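Local atomic coordinates of microtubule-associated protein 1A/1B, light chain 3 (Trypanosoma brucei brucei, PDB entry 3W1Y), a protein that probably acts in autophagy as an Atg8-family ubiquitin-like protein that associates with membranes through phosphatidylethanolamine. Residues 66-71 / 87-92; 8-13 / 125-130; 93-98 / 130-135. One frame throughout, in Å; residues are numbered along the deposited sequence.

Contact 1. Residues 66-71 / 87-92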
loop_
_atom_site.group_PDB
_atom_site.type_symbol
_atom_site.label_atom_id
_atom_site.label_comp_id
_atom_site.label_asym_id
_atom_site.label_seq_id
_atom_site.Cartn_x
_atom_site.Cartn_y
_atom_site.Cartn_z
ATOM N N ASP A 66 7.744 14.069 11.545
ATOM C CA ASP A 66 7.018 13.556 10.373
ATOM C C ASP A 66 7.945 13.165 9.231
ATOM O O ASP A 66 7.532 12.515 8.274
ATOM C CB ASP A 66 6.094 14.644 9.840
ATOM C CG ASP A 66 4.775 14.711 10.572
ATOM O OD1 ASP A 66 4.404 13.768 11.308
ATOM O OD2 ASP A 66 4.098 15.735 10.397
ATOM N N CYS A 67 9.186 13.622 9.306
ATOM C CA CYS A 67 10.169 13.309 8.282
ATOM C C CYS A 67 10.897 12.034 8.660
ATOM O O CYS A 67 11.537 11.976 9.709
ATOM C CB CYS A 67 11.165 14.459 8.130
ATOM S SG CYS A 67 12.556 14.120 7.062
ATOM N N ASN A 68 10.785 11.025 7.796
ATOM C CA ASN A 68 11.409 9.731 7.989
ATOM C C ASN A 68 12.405 9.443 6.853
ATOM O O ASN A 68 12.105 9.656 5.676
ATOM C CB ASN A 68 10.336 8.645 8.038
ATOM C CG ASN A 68 9.447 8.760 9.261
ATOM O OD1 ASN A 68 9.847 8.390 10.361
ATOM N ND2 ASN A 68 8.235 9.256 9.075
ATOM N N LYS A 69 13.594 8.993 7.235
ATOM C CA LYS A 69 14.631 8.587 6.317
ATOM C C LYS A 69 14.761 7.084 6.340
ATOM O O LYS A 69 14.574 6.447 7.374
ATOM C CB LYS A 69 15.972 9.141 6.749
ATOM C CG LYS A 69 16.086 10.644 6.715
ATOM C CD LYS A 69 17.314 10.995 7.517
ATOM C CE LYS A 69 17.690 12.408 7.306
ATOM N NZ LYS A 69 18.729 12.797 8.290
ATOM N N PHE A 70 15.098 6.512 5.194
ATOM C CA PHE A 70 15.300 5.073 5.078
ATOM C C PHE A 70 16.560 4.881 4.268
ATOM O O PHE A 70 16.937 5.744 3.520
ATOM C CB PHE A 70 14.098 4.406 4.364
ATOM C CG PHE A 70 12.808 4.493 5.131
ATOM C CD1 PHE A 70 12.035 5.645 5.102
ATOM C CD2 PHE A 70 12.375 3.429 5.917
ATOM C CE1 PHE A 70 10.840 5.737 5.846
ATOM C CE2 PHE A 70 11.185 3.522 6.649
ATOM C CZ PHE A 70 10.421 4.684 6.600
ATOM N N LEU A 71 17.195 3.726 4.432
ATOM C CA LEU A 71 18.297 3.301 3.598
ATOM C C LEU A 71 17.997 1.867 3.164
ATOM O O LEU A 71 18.178 0.920 3.922
ATOM C CB LEU A 71 19.601 3.410 4.389
ATOM C CG LEU A 71 20.908 3.171 3.643
ATOM C CD1 LEU A 71 21.053 4.112 2.437
ATOM C CD2 LEU A 71 22.126 3.304 4.612
ATOM N N GLN A 87 5.375 0.240 9.234
ATOM C CA GLN A 87 6.003 -0.129 10.493
ATOM C C GLN A 87 6.551 1.079 11.241
ATOM O O GLN A 87 6.409 1.172 12.446
ATOM C CB GLN A 87 7.175 -1.090 10.254
ATOM C CG GLN A 87 6.864 -2.451 9.594
ATOM C CD GLN A 87 8.153 -3.227 9.208
ATOM O OE1 GLN A 87 9.204 -3.074 9.858
ATOM N NE2 GLN A 87 8.078 -4.040 8.127
ATOM N N ARG A 88 7.220 1.978 10.525
ATOM C CA ARG A 88 7.854 3.141 11.127
ATOM C C ARG A 88 6.826 4.162 11.629
ATOM O O ARG A 88 7.055 4.836 12.632
ATOM C CB ARG A 88 8.796 3.802 10.111
ATOM C CG ARG A 88 9.476 5.035 10.647
ATOM C CD ARG A 88 10.840 4.687 11.252
ATOM N NE ARG A 88 11.901 5.322 10.467
ATOM C CZ ARG A 88 12.817 4.678 9.760
ATOM N NH1 ARG A 88 12.865 3.353 9.745
ATOM N NH2 ARG A 88 13.706 5.377 9.085
ATOM N N LEU A 89 5.708 4.284 10.925
ATOM C CA LEU A 89 4.630 5.195 11.318
ATOM C C LEU A 89 3.691 4.544 12.344
ATOM O O LEU A 89 2.747 5.180 12.830
ATOM C CB LEU A 89 3.815 5.629 10.088
ATOM C CG LEU A 89 4.479 6.496 9.014
ATOM C CD1 LEU A 89 3.549 6.703 7.841
ATOM C CD2 LEU A 89 4.899 7.824 9.600
ATOM N N LEU A 90 3.956 3.270 12.639
ATOM C CA LEU A 90 3.109 2.424 13.484
ATOM C C LEU A 90 1.599 2.618 13.239
ATOM O O LEU A 90 0.830 2.925 14.159
ATOM C CB LEU A 90 3.488 2.579 14.967
ATOM C CG LEU A 90 4.949 2.198 15.263
ATOM C CD1 LEU A 90 5.507 2.958 16.466
ATOM C CD2 LEU A 90 5.127 0.689 15.400
ATOM N N LEU A 91 1.194 2.423 11.986
ATOM C CA LEU A 91 -0.198 2.582 11.568
ATOM C C LEU A 91 -1.093 1.447 12.060
ATOM O O LEU A 91 -0.707 0.275 12.017
ATOM C CB LEU A 91 -0.295 2.660 10.045
ATOM C CG LEU A 91 0.429 3.753 9.265
ATOM C CD1 LEU A 91 0.087 3.557 7.793
ATOM C CD2 LEU A 91 0.054 5.155 9.737
ATOM N N GLU A 92 -2.296 1.813 12.503
ATOM C CA GLU A 92 -3.327 0.853 12.938
ATOM C C GLU A 92 -3.989 0.100 11.777
ATOM O O GLU A 92 -3.669 0.337 10.612
ATOM C CB GLU A 92 -4.413 1.585 13.729
ATOM C CG GLU A 92 -3.989 2.083 15.106
ATOM C CD GLU A 92 -5.185 2.568 15.931
ATOM O OE1 GLU A 92 -5.983 3.392 15.402
ATOM O OE2 GLU A 92 -5.319 2.123 17.101
#

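Contact 2. Residues 8-13 / 125-130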
loop_
_atom_site.group_PDB
_atom_site.type_symbol
_atom_site.label_atom_id
_atom_site.label_comp_id
_atom_site.label_asym_id
_atom_site.label_seq_id
_atom_site.Cartn_x
_atom_site.Cartn_y
_atom_site.Cartn_z
ATOM N N TYR A 8 10.596 20.261 -0.653
ATOM C CA TYR A 8 10.509 19.514 0.579
ATOM C C TYR A 8 11.088 20.329 1.715
ATOM O O TYR A 8 12.092 21.044 1.547
ATOM C CB TYR A 8 11.273 18.194 0.426
ATOM C CG TYR A 8 10.511 17.198 -0.412
ATOM C CD1 TYR A 8 10.546 17.247 -1.817
ATOM C CD2 TYR A 8 9.730 16.216 0.200
ATOM C CE1 TYR A 8 9.821 16.337 -2.583
ATOM C CE2 TYR A 8 9.006 15.313 -0.556
ATOM C CZ TYR A 8 9.052 15.382 -1.938
ATOM O OH TYR A 8 8.328 14.456 -2.659
ATOM N N ARG A 9 10.455 20.203 2.873
ATOM C CA ARG A 9 10.910 20.864 4.082
ATOM C C ARG A 9 12.386 20.622 4.405
ATOM O O ARG A 9 13.110 21.559 4.719
ATOM C CB ARG A 9 10.034 20.459 5.253
ATOM C CG ARG A 9 10.302 21.305 6.461
ATOM C CD ARG A 9 9.120 21.347 7.417
ATOM N NE ARG A 9 9.531 22.137 8.567
ATOM C CZ ARG A 9 10.395 21.714 9.478
ATOM N NH1 ARG A 9 10.892 20.487 9.388
ATOM N NH2 ARG A 9 10.749 22.516 10.480
ATOM N N TYR A 10 12.827 19.373 4.287
ATOM C CA TYR A 10 14.241 18.991 4.460
ATOM C C TYR A 10 15.249 19.774 3.607
ATOM O O TYR A 10 16.351 20.033 4.055
ATOM C CB TYR A 10 14.414 17.502 4.195
ATOM C CG TYR A 10 15.568 16.871 4.911
ATOM C CD1 TYR A 10 15.500 16.589 6.273
ATOM C CD2 TYR A 10 16.703 16.499 4.225
ATOM C CE1 TYR A 10 16.566 15.988 6.945
ATOM C CE2 TYR A 10 17.760 15.890 4.869
ATOM C CZ TYR A 10 17.678 15.648 6.223
ATOM O OH TYR A 10 18.711 15.049 6.839
ATOM N N GLN A 11 14.872 20.142 2.386
ATOM C CA GLN A 11 15.752 20.937 1.538
ATOM C C GLN A 11 15.824 22.415 1.926
ATOM O O GLN A 11 16.817 23.069 1.645
ATOM C CB GLN A 11 15.370 20.793 0.055
ATOM C CG GLN A 11 15.597 19.414 -0.510
ATOM C CD GLN A 11 14.873 19.205 -1.843
ATOM O OE1 GLN A 11 13.688 19.526 -1.985
ATOM N NE2 GLN A 11 15.579 18.654 -2.813
ATOM N N TYR A 12 14.792 22.942 2.585
ATOM C CA TYR A 12 14.847 24.320 3.077
ATOM C C TYR A 12 15.604 24.441 4.379
ATOM O O TYR A 12 16.153 25.485 4.683
ATOM C CB TYR A 12 13.440 24.904 3.258
ATOM C CG TYR A 12 12.753 25.183 1.954
ATOM C CD1 TYR A 12 11.941 24.211 1.363
ATOM C CD2 TYR A 12 12.931 26.401 1.283
ATOM C CE1 TYR A 12 11.298 24.439 0.150
ATOM C CE2 TYR A 12 12.285 26.644 0.042
ATOM C CZ TYR A 12 11.473 25.639 -0.506
ATOM O OH TYR A 12 10.811 25.823 -1.705
ATOM N N THR A 13 15.601 23.389 5.176
ATOM C CA THR A 13 16.175 23.473 6.531
ATOM C C THR A 13 17.543 22.836 6.626
ATOM O O THR A 13 18.210 22.994 7.635
ATOM C CB THR A 13 15.229 22.863 7.626
ATOM O OG1 THR A 13 14.909 21.523 7.265
ATOM C CG2 THR A 13 13.935 23.622 7.715
ATOM N N PHE A 125 19.511 12.118 -2.322
ATOM C CA PHE A 125 18.327 11.462 -1.743
ATOM C C PHE A 125 17.299 11.191 -2.824
ATOM O O PHE A 125 17.209 11.946 -3.804
ATOM C CB PHE A 125 17.611 12.334 -0.691
ATOM C CG PHE A 125 18.226 12.301 0.688
ATOM C CD1 PHE A 125 18.974 13.387 1.146
ATOM C CD2 PHE A 125 17.995 11.229 1.547
ATOM C CE1 PHE A 125 19.533 13.390 2.439
ATOM C CE2 PHE A 125 18.541 11.219 2.831
ATOM C CZ PHE A 125 19.324 12.310 3.268
ATOM N N LEU A 126 16.528 10.117 -2.621
ATOM C CA LEU A 126 15.246 9.933 -3.300
ATOM C C LEU A 126 14.163 10.543 -2.386
ATOM O O LEU A 126 13.975 10.067 -1.266
ATOM C CB LEU A 126 14.970 8.444 -3.518
ATOM C CG LEU A 126 13.662 8.137 -4.222
ATOM C CD1 LEU A 126 13.592 8.850 -5.586
ATOM C CD2 LEU A 126 13.453 6.624 -4.346
ATOM N N TYR A 127 13.521 11.622 -2.849
ATOM C CA TYR A 127 12.481 12.304 -2.101
ATOM C C TYR A 127 11.114 11.672 -2.363
ATOM O O TYR A 127 10.763 11.402 -3.507
ATOM C CB TYR A 127 12.485 13.798 -2.435
ATOM C CG TYR A 127 13.611 14.512 -1.708
ATOM C CD1 TYR A 127 14.875 14.605 -2.270
ATOM C CD2 TYR A 127 13.409 15.051 -0.434
ATOM C CE1 TYR A 127 15.916 15.228 -1.596
ATOM C CE2 TYR A 127 14.429 15.683 0.245
ATOM C CZ TYR A 127 15.688 15.769 -0.339
ATOM O OH TYR A 127 16.717 16.395 0.334
ATOM N N VAL A 128 10.365 11.420 -1.293
ATOM C CA VAL A 128 9.087 10.743 -1.378
ATOM C C VAL A 128 8.067 11.467 -0.470
ATOM O O VAL A 128 8.368 11.805 0.695
ATOM C CB VAL A 128 9.200 9.242 -0.976
ATOM C CG1 VAL A 128 7.838 8.579 -0.942
ATOM C CG2 VAL A 128 10.166 8.471 -1.896
ATOM N N SER A 129 6.878 11.719 -1.024
ATOM C CA SER A 129 5.744 12.200 -0.267
ATOM C C SER A 129 4.884 11.012 0.090
ATOM O O SER A 129 4.649 10.125 -0.732
ATOM C CB SER A 129 4.902 13.168 -1.085
ATOM O OG SER A 129 5.700 14.216 -1.576
ATOM N N TYR A 130 4.398 11.014 1.319
ATOM C CA TYR A 130 3.480 9.996 1.739
ATOM C C TYR A 130 2.192 10.604 2.301
ATOM O O TYR A 130 2.205 11.653 2.970
ATOM C CB TYR A 130 4.158 9.041 2.739
ATOM C CG TYR A 130 4.393 9.606 4.124
ATOM C CD1 TYR A 130 3.437 9.472 5.149
ATOM C CD2 TYR A 130 5.587 10.248 4.426
ATOM C CE1 TYR A 130 3.675 9.997 6.432
ATOM C CE2 TYR A 130 5.836 10.738 5.672
ATOM C CZ TYR A 130 4.892 10.621 6.680
ATOM O OH TYR A 130 5.210 11.136 7.924
#

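Contact 3. Residues 93-98 / 130-135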
loop_
_atom_site.group_PDB
_atom_site.type_symbol
_atom_site.label_atom_id
_atom_site.label_comp_id
_atom_site.label_asym_id
_atom_site.label_seq_id
_atom_site.Cartn_x
_atom_site.Cartn_y
_atom_site.Cartn_z
ATOM N N GLU A 93 -4.934 -0.786 12.110
ATOM C CA GLU A 93 -5.659 -1.606 11.118
ATOM C C GLU A 93 -6.459 -0.822 10.069
ATOM O O GLU A 93 -6.535 -1.236 8.901
ATOM C CB GLU A 93 -6.582 -2.607 11.816
ATOM C CG GLU A 93 -5.984 -4.007 11.980
ATOM C CD GLU A 93 -6.801 -4.915 12.907
ATOM O OE1 GLU A 93 -8.018 -4.650 13.138
ATOM O OE2 GLU A 93 -6.214 -5.909 13.404
ATOM N N GLY A 94 -7.057 0.297 10.471
ATOM C CA GLY A 94 -7.870 1.074 9.538
ATOM C C GLY A 94 -7.101 2.094 8.710
ATOM O O GLY A 94 -7.707 3.018 8.151
ATOM N N GLN A 95 -5.778 1.922 8.624
ATOM C CA GLN A 95 -4.889 2.924 8.020
ATOM C C GLN A 95 -4.006 2.400 6.885
ATOM O O GLN A 95 -3.314 1.401 7.020
ATOM C CB GLN A 95 -4.012 3.567 9.087
ATOM C CG GLN A 95 -4.775 4.126 10.272
ATOM C CD GLN A 95 -3.874 4.856 11.244
ATOM O OE1 GLN A 95 -3.171 4.240 12.053
ATOM N NE2 GLN A 95 -3.899 6.179 11.179
ATOM N N ALA A 96 -4.040 3.101 5.762
ATOM C CA ALA A 96 -3.177 2.794 4.630
ATOM C C ALA A 96 -2.216 3.949 4.412
ATOM O O ALA A 96 -2.555 5.103 4.679
ATOM C CB ALA A 96 -4.010 2.573 3.382
ATOM N N VAL A 97 -1.017 3.635 3.931
ATOM C CA VAL A 97 -0.081 4.660 3.482
ATOM C C VAL A 97 0.118 4.510 1.981
ATOM O O VAL A 97 0.264 3.401 1.497
ATOM C CB VAL A 97 1.277 4.603 4.268
ATOM C CG1 VAL A 97 1.970 3.254 4.089
ATOM C CG2 VAL A 97 2.207 5.764 3.874
ATOM N N PHE A 98 0.077 5.619 1.244
ATOM C CA PHE A 98 0.445 5.625 -0.175
ATOM C C PHE A 98 1.602 6.612 -0.382
ATOM O O PHE A 98 1.714 7.600 0.350
ATOM C CB PHE A 98 -0.767 5.954 -1.075
ATOM C CG PHE A 98 -1.657 7.044 -0.524
ATOM C CD1 PHE A 98 -1.465 8.377 -0.896
ATOM C CD2 PHE A 98 -2.682 6.738 0.377
ATOM C CE1 PHE A 98 -2.270 9.411 -0.376
ATOM C CE2 PHE A 98 -3.508 7.757 0.902
ATOM C CZ PHE A 98 -3.289 9.105 0.528
ATOM N N TYR A 130 4.398 11.014 1.319
ATOM C CA TYR A 130 3.480 9.996 1.739
ATOM C C TYR A 130 2.192 10.604 2.301
ATOM O O TYR A 130 2.205 11.653 2.970
ATOM C CB TYR A 130 4.158 9.041 2.739
ATOM C CG TYR A 130 4.393 9.606 4.124
ATOM C CD1 TYR A 130 3.437 9.472 5.149
ATOM C CD2 TYR A 130 5.587 10.248 4.426
ATOM C CE1 TYR A 130 3.675 9.997 6.432
ATOM C CE2 TYR A 130 5.836 10.738 5.672
ATOM C CZ TYR A 130 4.892 10.621 6.680
ATOM O OH TYR A 130 5.210 11.136 7.924
ATOM N N GLY A 131 1.085 9.942 2.014
ATOM C CA GLY A 131 -0.175 10.252 2.678
ATOM C C GLY A 131 -0.684 9.019 3.399
ATOM O O GLY A 131 -0.528 7.901 2.918
ATOM N N VAL A 132 -1.277 9.218 4.564
ATOM C CA VAL A 132 -1.927 8.143 5.295
ATOM C C VAL A 132 -3.435 8.296 5.111
ATOM O O VAL A 132 -3.979 9.387 5.273
ATOM C CB VAL A 132 -1.560 8.203 6.787
ATOM C CG1 VAL A 132 -2.422 7.254 7.621
ATOM C CG2 VAL A 132 -0.068 7.921 6.987
ATOM N N GLU A 133 -4.114 7.213 4.753
ATOM C CA GLU A 133 -5.573 7.270 4.687
ATOM C C GLU A 133 -6.273 6.320 5.657
ATOM O O GLU A 133 -5.877 5.178 5.815
ATOM C CB GLU A 133 -6.091 7.086 3.264
ATOM C CG GLU A 133 -7.451 7.763 3.055
ATOM C CD GLU A 133 -7.397 9.247 3.397
ATOM O OE1 GLU A 133 -6.471 9.951 2.901
ATOM O OE2 GLU A 133 -8.269 9.692 4.179
ATOM N N ASN A 134 -7.306 6.826 6.322
ATOM C CA ASN A 134 -7.981 6.072 7.375
ATOM C C ASN A 134 -9.256 5.390 6.832
ATOM O O ASN A 134 -10.365 5.674 7.277
ATOM C CB ASN A 134 -8.234 6.943 8.622
ATOM C CG ASN A 134 -6.931 7.410 9.305
ATOM O OD1 ASN A 134 -6.547 6.892 10.362
ATOM N ND2 ASN A 134 -6.253 8.397 8.705
ATOM N N THR A 135 -9.043 4.488 5.859
ATOM C CA THR A 135 -10.084 3.687 5.182
ATOM C C THR A 135 -11.450 3.714 5.871
ATOM O O THR A 135 -11.870 2.729 6.474
ATOM C CB THR A 135 -9.650 2.204 5.007
ATOM O OG1 THR A 135 -8.254 2.129 4.673
ATOM C CG2 THR A 135 -10.485 1.533 3.915
#

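Contact 1. Residues 66-71 / 87-92
The guanidinium of Arg88 lies flat over one face of the Phe70 ring, in a stacked cation-pi contact. It joins strand 68-73 of the ubiquitin-like beta-grasp fold to the last turn of helix 78-88. Strand 68-73 is an outer strand of the sheet within the chain. In Atg8 relatives the corresponding edge strand receives the short motifs of autophagy receptors.

The two side chains meet tip to tip. Arg88 CZ lies over the ring face, 4.1 Å from the centroid of the Phe70 ring, and the two planes differ by 21°. Arg88 NH1 comes within 3.5 Å of Phe70 CE2 at the ring rim. The arginine chain is bent at chi2 (93°) and chi3 (115°), which place CD and NE; the guanidinium beyond them lies over the ring. The modelled distance from Arg88 NH2 to Lys69 O is too short, so the exact position of that nitrogen is doubtful. Lys69 itself turns its NZ to a salt bridge with Glu22. Phe70 is buried, and Phe81 meets it edge-to-face.

Asn68 slides past Arg88 in the opposite direction. Its amide is steeply turned from the guanidinium plane. Asn68 OD1 lies near that plane at the guanidinium edge, and it touches Arg88 CG at 3.4 Å.

Helix 78-88 closes with a Schellman motif, in which Leu90 takes a positive phi. The preceding Leu89 sends its branch back to the strand, where Leu89 CD2 rests 3.7 Å from Asn68 ND2.

Contact 2. Residues 8-13 / 125-130
Tyr8 and Tyr127 pack against each other where the short N-terminal helix 9-13 settles on strand 126-133. Such helical additions ahead of a ubiquitin-like core are a hallmark of the Atg8 family.

Aromatic packing carries most of the contact. The Tyr8 and Tyr127 side chains slide past each other in opposite directions, with their rings oblique at 42°. Tyr127 CB makes a CH-pi contact over the Tyr8 face, 3.9 Å from the Tyr8 centroid. Tyr8 CG approaches Tyr127 CD2 to 3.6 Å. Tyr10 turns its edge toward the Phe125 face. This pair is offset edge-to-face, with planes at 82° and Tyr10 CE2 3.9 Å from Phe125 CE1.

Gln11 reaches Tyr127 tip to tip. Its CD and NE2 lie over one face of the Tyr127 ring, and Gln11 CG is 3.3 Å from Tyr127 OH. That hydroxyl is hydrogen-bonded to Asp123, whereas Tyr10 OH bonds to Glu22.

Two polar bonds complete the arrangement. A weak one runs from Tyr8 N, at the helix N-cap position, to Gln11 OE1. The other crosses the contact, with Tyr8 OH 2.9 Å from Ser129 OG.

Contact 3. Residues 93-98 / 130-135
Gly131 O is held by a hydrogen bond from Phe98 N at 2.9 Å, and Val97 CA adds a CA-H...O contact at 3.3 Å. The same oxygen lies over the centre of the Phe98 ring, 3.4 Å above its plane. This is part of an antiparallel pairing between strands 96-100 and 126-133 in the beta-grasp sheet.

The ladder is regular. Ala96 with Glu133 and Phe98 with Gly131 are hydrogen-bonded pairs. Val97 with Val132 is the non-hydrogen-bonded pair between them. The shortest bond runs from Glu133 N to Ala96 O at 2.6 Å, and Ala96 N returns a nearly straight one to Glu133 O.

Phe98 and Glu133 share one face of the sheet. Phe98 CG sits between the backbone N and the carbonyl carbon (chi1 41°), and the ring beyond it lies over Gly131 of the neighbouring strand. Gly131 CA makes a CH-pi contact 4.2 Å from the Phe98 centroid. Glu133 CB meets the ring edge in plane, 3.6 Å from Phe98 CE2. Outside the two segments, Glu133 OE1 forms a salt bridge with a basic side chain of another protein's chain.

Val97 and Val132 lie on the other face. There Val97 CG2 packs 4.0 Å from Tyr130 CB. Leu91 touches both valines, and Leu85 of helix 78-88 touches Val97.

Beyond the ladder, the Gln95 and Asn134 side chains run side by side. Gln95 NE2 donates to Asn134 OD1 at 2.9 Å, with a bent N-H...O angle of 133°, while Gln95 OE1 accepts from Glu92 N.

Backbone bonds thus fix the register of the strands. The two faces differ in chemistry: the valine face packs against apolar side chains, and the Phe98 and Glu133 face meets the partner protein partly through charge.

All three contacts reach the same sheet. Contacts 2 and 3 both use strand 126-133 and share Tyr130, although their centres are 20 Å apart. Contact 1 is a surface contact resting on a cation-pi stack, and no hydrogen bond crosses it. Contact 2 is partly buried and mainly aromatic, attaching a helix to the strand. Contact 3 is also partly buried, lies farthest from the chain centre and is a backbone-bonded strand pair that another protein approaches. Tyr130 links contacts 1 and 3: its OH probably bonds to Asp66 O, and Leu89 packs on its ring. In contact 2 it merely ends segment 125-130. Leu91 of contact 1 likewise packs on Val97 of contact 3.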